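Local coordinates for protein effector EagT6 (PDB 1TU1) that plays an essential role in delivering the toxin Tse6 to target cells, specifically in its loading onto VgrG1a, at the interface of chains A and B. Residues are numbered along the deposited sequence; one frame, centred on the assembly and turned at random. Chains: chain A/B, hypothetical protein PA0094.

Contact 1: the interface of chains A and B. Residues chain A 6-7, 9, 44, 142; chain B 7-10, 25.
The turns that follow strand 3-7 in the two DcrB-family subunits meet here, at the two-fold of the homodimer, and A:Tyr6 and A:Arg7 at the end of that strand face B:His9. The main-chain N of A:Arg7 donates to the imidazole ND1 of B:His9 over 3.1 Å, nearly straight (168° at H) though tilted from the ring plane. The twin bond, B:Arg7 N to A:His9 ND1, is longer at 3.3 Å. B:His9 lays one ring face against A:Tyr6, its chi1 of -178° swinging the imidazole away from its own backbone N; CD1 of A:Tyr6 sits 3.6 Å from B:His9 CG, offset toward the rim. The phenol OH of A:Tyr6 then donates to the amide OD1 of B:Asn25 at 3.1 Å, in the plane of the phenol ring; the amide stands almost perpendicular to that ring. Water 3 connects the same OH to B:Glu10 OE2, and water 1 links A:Arg7 O to B:His9 N. A:Arg44, bent at chi2 (88°), grips the carboxylate of B:Glu10 side-on. Its NE reaches OE2 of B:Glu10 at 3.2 Å within the guanidinium plane but from above the carboxylate plane, while NH2 forms a salt bridge to OE1 of B:Glu10 at 2.9 Å, on the syn side but tilted from both planes. The main chain of B:Glu10 is held too: A:Arg142 N donates to its carbonyl O over 2.9 Å.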
# COMPACT_ATOMS: atom_id res chain seq x y z
N TYR A 6 10.73 7.29 -5.75
CA TYR A 6 9.44 6.64 -5.62
C TYR A 6 8.39 7.66 -5.18
O TYR A 6 8.58 8.39 -4.21
CB TYR A 6 9.55 5.53 -4.60
CG TYR A 6 8.28 4.76 -4.45
CD1 TYR A 6 7.98 3.71 -5.31
CD2 TYR A 6 7.35 5.08 -3.44
CE1 TYR A 6 6.80 3.01 -5.19
CE2 TYR A 6 6.18 4.36 -3.30
CZ TYR A 6 5.90 3.34 -4.19
OH TYR A 6 4.72 2.63 -4.06
N ARG A 7 7.28 7.71 -5.89
CA ARG A 7 6.25 8.70 -5.67
C ARG A 7 5.06 8.06 -4.95
O ARG A 7 4.55 6.99 -5.37
CB ARG A 7 5.76 9.33 -6.99
CG ARG A 7 6.82 9.54 -8.05
CD ARG A 7 8.10 10.20 -7.57
NE ARG A 7 8.99 10.75 -8.60
CZ ARG A 7 9.27 10.22 -9.80
NH1 ARG A 7 8.72 9.08 -10.22
NH2 ARG A 7 10.12 10.86 -10.60
N HIS A 9 1.36 9.61 -2.56
CA HIS A 9 0.43 10.74 -2.57
C HIS A 9 0.91 11.85 -1.64
O HIS A 9 0.76 13.03 -1.96
CB HIS A 9 -0.97 10.26 -2.19
CG HIS A 9 -2.02 11.34 -2.26
ND1 HIS A 9 -2.28 12.06 -3.40
CD2 HIS A 9 -2.89 11.79 -1.32
CE1 HIS A 9 -3.25 12.93 -3.17
NE2 HIS A 9 -3.64 12.79 -1.91
N ARG A 44 0.35 -4.48 -7.23
CA ARG A 44 1.40 -4.62 -8.25
C ARG A 44 1.81 -6.08 -8.35
O ARG A 44 1.85 -6.80 -7.34
CB ARG A 44 2.66 -3.83 -7.87
CG ARG A 44 2.49 -2.34 -7.83
CD ARG A 44 2.02 -1.82 -6.46
NE ARG A 44 1.80 -0.39 -6.52
CZ ARG A 44 0.86 0.30 -5.89
NH1 ARG A 44 -0.03 -0.30 -5.11
NH2 ARG A 44 0.83 1.63 -6.08
N ARG A 142 1.43 6.36 -15.42
CA ARG A 142 2.58 7.25 -15.47
C ARG A 142 3.68 6.59 -16.32
O ARG A 142 3.96 5.40 -16.16
CB ARG A 142 3.10 7.51 -14.06
CG ARG A 142 4.22 8.55 -13.97
CD ARG A 142 4.70 8.84 -12.55
NE ARG A 142 3.86 9.82 -11.86
CZ ARG A 142 2.74 9.54 -11.19
NH1 ARG A 142 2.30 8.30 -11.09
NH2 ARG A 142 2.05 10.51 -10.60
N ARG B 7 -2.26 10.52 -6.27
CA ARG B 7 -1.00 10.19 -6.90
C ARG B 7 -0.41 8.90 -6.31
O ARG B 7 -0.34 8.70 -5.08
CB ARG B 7 -0.04 11.38 -6.70
CG ARG B 7 1.33 11.23 -7.31
CD ARG B 7 2.18 12.51 -7.20
NE ARG B 7 2.80 12.62 -5.88
CZ ARG B 7 4.09 12.88 -5.63
NH1 ARG B 7 4.96 13.08 -6.62
NH2 ARG B 7 4.51 12.93 -4.38
N LEU B 8 -0.06 7.98 -7.22
CA LEU B 8 0.70 6.80 -6.88
C LEU B 8 1.89 6.70 -7.85
O LEU B 8 2.03 7.49 -8.77
CB LEU B 8 -0.16 5.55 -6.85
CG LEU B 8 -1.03 5.19 -8.04
CD1 LEU B 8 -1.12 3.65 -8.15
CD2 LEU B 8 -2.41 5.81 -7.93
N HIS B 9 2.78 5.77 -7.59
CA HIS B 9 4.05 5.77 -8.32
C HIS B 9 3.79 5.47 -9.80
O HIS B 9 4.44 6.02 -10.67
CB HIS B 9 5.01 4.75 -7.72
CG HIS B 9 6.35 4.71 -8.38
ND1 HIS B 9 7.26 5.75 -8.28
CD2 HIS B 9 6.94 3.75 -9.13
CE1 HIS B 9 8.36 5.42 -8.95
NE2 HIS B 9 8.19 4.22 -9.48
N GLU B 10 2.80 4.62 -10.04
CA GLU B 10 2.52 4.08 -11.37
C GLU B 10 1.41 4.78 -12.14
O GLU B 10 1.17 4.45 -13.32
CB GLU B 10 2.13 2.61 -11.25
CG GLU B 10 3.17 1.73 -10.58
CD GLU B 10 3.08 1.69 -9.07
OE1 GLU B 10 2.22 2.39 -8.47
OE2 GLU B 10 3.89 0.96 -8.48
N ASN B 25 2.30 1.46 1.74
CA ASN B 25 3.47 1.10 0.93
C ASN B 25 4.34 0.13 1.72
O ASN B 25 4.54 0.29 2.94
CB ASN B 25 4.24 2.34 0.49
CG ASN B 25 3.38 3.31 -0.27
OD1 ASN B 25 3.16 3.19 -1.50
ND2 ASN B 25 2.85 4.29 0.44
O HOH W 1 3.02 4.90 -4.91
O HOH W 2 -0.04 7.13 -2.94
O HOH W 3 4.45 0.90 -5.82

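Contact 2: the interface of chains A and B. Residues chain A 3, 12-14; chain B 135, 138-139.
A:Glu14 and B:Thr138 cross at about a right angle where strand 11-16 of one subunit passes the end of helix 125-136 of the other, in the homodimer interface of this DcrB-family protein. The threonine turns its two branches to different parts of the glutamate. Its hydroxyl OG1, placed between backbone N and carbonyl carbon (chi1 57°), accepts from the main-chain N of A:Glu14 at 3.0 Å, with 159° at H. The methyl CG2 of B:Thr138 lies 3.9 Å from the carboxylate carbon CD of A:Glu14, a van der Waals contact with the far end of the acid. Beyond CG the A:Glu14 chain runs extended (chi2 -176°), which sets its carboxylate by the threonine methyl; CB and CG lie beside the threonine CB. Within chain B, the same hydroxyl donates to the carbonyl O of B:Ala135 over 2.8 Å, from above the carbonyl plane. OG1 thus has a donor and an acceptor role at once, and the bond to the helix end probably helps fix the oxygen facing the strand. One residue back along the strand, A:Leu13 packs by CB against the backbone of B:Leu139, 3.7 Å from its CA. B:Ala135 brings both CA and its methyl up to the carbonyl O of A:Glu14, CA at 3.4 Å and CB at 3.5 Å.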
# COMPACT_ATOMS: atom_id res chain seq x y z
N MET A 3 19.55 3.44 -6.54
CA MET A 3 18.19 3.73 -6.06
C MET A 3 17.34 4.43 -7.13
O MET A 3 17.84 4.83 -8.17
CB MET A 3 18.27 4.63 -4.82
CG MET A 3 19.12 4.10 -3.69
SD MET A 3 19.41 5.29 -2.42
CE MET A 3 17.79 5.22 -1.55
N ASP A 12 7.68 11.99 -1.67
CA ASP A 12 8.59 11.27 -2.56
C ASP A 12 9.77 10.85 -1.75
O ASP A 12 10.15 11.55 -0.81
CB ASP A 12 9.05 12.17 -3.69
CG ASP A 12 7.91 12.73 -4.44
OD1 ASP A 12 7.40 12.02 -5.32
OD2 ASP A 12 7.39 13.83 -4.15
N LEU A 13 10.38 9.73 -2.10
CA LEU A 13 11.64 9.33 -1.49
C LEU A 13 12.41 8.42 -2.43
O LEU A 13 11.82 7.84 -3.34
CB LEU A 13 11.44 8.64 -0.15
CG LEU A 13 10.94 7.18 -0.10
CD1 LEU A 13 11.06 6.67 1.31
CD2 LEU A 13 9.50 7.10 -0.60
N GLU A 14 13.71 8.30 -2.22
CA GLU A 14 14.51 7.36 -3.01
C GLU A 14 14.47 6.01 -2.37
O GLU A 14 14.77 5.88 -1.19
CB GLU A 14 15.96 7.84 -3.13
CG GLU A 14 16.05 9.14 -3.90
CD GLU A 14 17.48 9.61 -4.12
OE1 GLU A 14 18.44 9.01 -3.58
OE2 GLU A 14 17.60 10.62 -4.81
N ALA B 135 17.06 6.05 2.34
CA ALA B 135 15.67 6.30 2.04
C ALA B 135 15.07 7.43 2.89
O ALA B 135 14.40 8.30 2.37
CB ALA B 135 14.84 5.03 2.21
N THR B 138 15.99 11.09 2.13
CA THR B 138 15.51 11.62 0.88
C THR B 138 14.00 11.77 0.85
O THR B 138 13.42 12.13 -0.16
CB THR B 138 15.95 10.69 -0.28
OG1 THR B 138 15.47 9.36 -0.04
CG2 THR B 138 17.49 10.53 -0.31
N LEU B 139 13.33 11.46 1.95
CA LEU B 139 11.89 11.57 2.02
C LEU B 139 11.51 13.04 2.11
O LEU B 139 11.84 13.71 3.10
CB LEU B 139 11.34 10.82 3.24
CG LEU B 139 9.83 10.63 3.33
CD1 LEU B 139 9.54 9.52 4.30
CD2 LEU B 139 9.10 11.89 3.76

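Contact 3: the interface of chains A and B. Residues chain A 25, 42, 44, 109, 114; chain B 8, 10-11.
Apolar packing joins the loop residues B:Leu8 and B:Glu10, together with B:Ala11 at the start of strand 11-16, to the sheet surface of chain A within the EagT6 dimer. B:Leu8 and A:Ile42 reach toward each other tip to tip, with CD1 of B:Leu8 4.0 Å from CG2 of A:Ile42. The same methyl lies 3.8 Å from the amide ND2 of A:Asn25, and the leucine side chain crosses that of A:Asn25 at a slant. A:Leu114, on strand 113-120, turns both methyls to CB of B:Glu10, CD1 at 3.9 Å, and CD2 also reaches CB of B:Ala11 at 4.1 Å. CD1 also lies over one face of the A:Arg44 guanidinium, toward its rim, so a leucine backs the arginine that holds the B:Glu10 carboxylate.

A:Arg109 makes a flat-group contact. Its extended chain (chi2 167°, chi3 -169°) carries the guanidinium to B:Glu10, across its side chain at about a right angle; the guanidinium and carboxylate planes are 87° apart. Opposite charges here remain apart, with NH1 of A:Arg109 5.3 Å from OE2 of B:Glu10, and any attraction is probably long-range. Instead, the guanidinium presents a face to the main chain: CA of B:Glu10 sits over its centre, 3.9 Å from A:Arg109 CZ.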
# COMPACT_ATOMS: atom_id res chain seq x y z
N ASN A 25 -2.65 0.15 -2.47
CA ASN A 25 -3.55 1.26 -2.21
C ASN A 25 -4.93 0.73 -1.93
O ASN A 25 -5.43 -0.12 -2.67
CB ASN A 25 -3.59 2.26 -3.35
CG ASN A 25 -2.23 2.82 -3.66
OD1 ASN A 25 -1.73 3.73 -2.98
ND2 ASN A 25 -1.57 2.23 -4.66
N ILE A 42 -5.52 -1.21 -5.26
CA ILE A 42 -4.49 -1.19 -6.30
C ILE A 42 -3.30 -1.95 -5.78
O ILE A 42 -2.77 -1.61 -4.69
CB ILE A 42 -4.09 0.23 -6.65
CG1 ILE A 42 -5.34 1.07 -6.98
CG2 ILE A 42 -3.10 0.23 -7.86
CD1 ILE A 42 -5.03 2.54 -7.18
N ARG A 44 0.35 -4.48 -7.23
CA ARG A 44 1.40 -4.62 -8.25
C ARG A 44 1.81 -6.08 -8.35
O ARG A 44 1.85 -6.80 -7.34
CB ARG A 44 2.66 -3.83 -7.87
CG ARG A 44 2.49 -2.34 -7.83
CD ARG A 44 2.02 -1.82 -6.46
NE ARG A 44 1.80 -0.39 -6.52
CZ ARG A 44 0.86 0.30 -5.89
NH1 ARG A 44 -0.03 -0.30 -5.11
NH2 ARG A 44 0.83 1.63 -6.08
N ARG A 109 2.45 -2.78 -17.37
CA ARG A 109 3.46 -1.76 -17.13
C ARG A 109 4.74 -2.44 -16.69
O ARG A 109 4.72 -3.54 -16.17
CB ARG A 109 2.98 -0.81 -16.02
CG ARG A 109 3.81 0.39 -15.75
CD ARG A 109 3.10 1.43 -14.85
NE ARG A 109 3.84 2.68 -14.81
CZ ARG A 109 4.97 2.89 -14.14
NH1 ARG A 109 5.50 1.96 -13.39
NH2 ARG A 109 5.57 4.06 -14.22
N LEU A 114 0.17 -3.26 -13.07
CA LEU A 114 -0.68 -2.54 -12.12
C LEU A 114 -2.09 -3.14 -12.17
O LEU A 114 -2.72 -3.22 -13.23
CB LEU A 114 -0.73 -1.06 -12.46
CG LEU A 114 -1.38 -0.13 -11.41
CD1 LEU A 114 -0.50 -0.05 -10.17
CD2 LEU A 114 -1.62 1.23 -11.99
N LEU B 8 -0.06 7.98 -7.22
CA LEU B 8 0.70 6.80 -6.88
C LEU B 8 1.89 6.70 -7.85
O LEU B 8 2.03 7.49 -8.77
CB LEU B 8 -0.16 5.55 -6.85
CG LEU B 8 -1.03 5.19 -8.04
CD1 LEU B 8 -1.12 3.65 -8.15
CD2 LEU B 8 -2.41 5.81 -7.93
N GLU B 10 2.80 4.62 -10.04
CA GLU B 10 2.52 4.08 -11.37
C GLU B 10 1.41 4.78 -12.14
O GLU B 10 1.17 4.45 -13.32
CB GLU B 10 2.13 2.61 -11.25
CG GLU B 10 3.17 1.73 -10.58
CD GLU B 10 3.08 1.69 -9.07
OE1 GLU B 10 2.22 2.39 -8.47
OE2 GLU B 10 3.89 0.96 -8.48
N ALA B 11 0.71 5.72 -11.50
CA ALA B 11 -0.46 6.33 -12.11
C ALA B 11 -1.02 7.49 -11.29
O ALA B 11 -0.61 7.71 -10.16
CB ALA B 11 -1.53 5.32 -12.26

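Contacts 1 and 3 are neighbours, their C-alpha centres about 6 Å apart, and they share A:Arg44, B:Leu8 and B:Glu10; the loop after strand 3-7 of chain B therefore serves both at once. The C-alpha centre of contact 2 lies about 13 Å from that of contact 1 and about 18 Å from that of contact 3, where strand 11-16 of chain A reaches the helix end of chain B. Because the interface is two-fold symmetric, each contact recurs with the chains exchanged. The N-terminal strands and their connecting loop thus embrace the partner in both directions, consistent with the homodimer, two copies of which interact with Tse6.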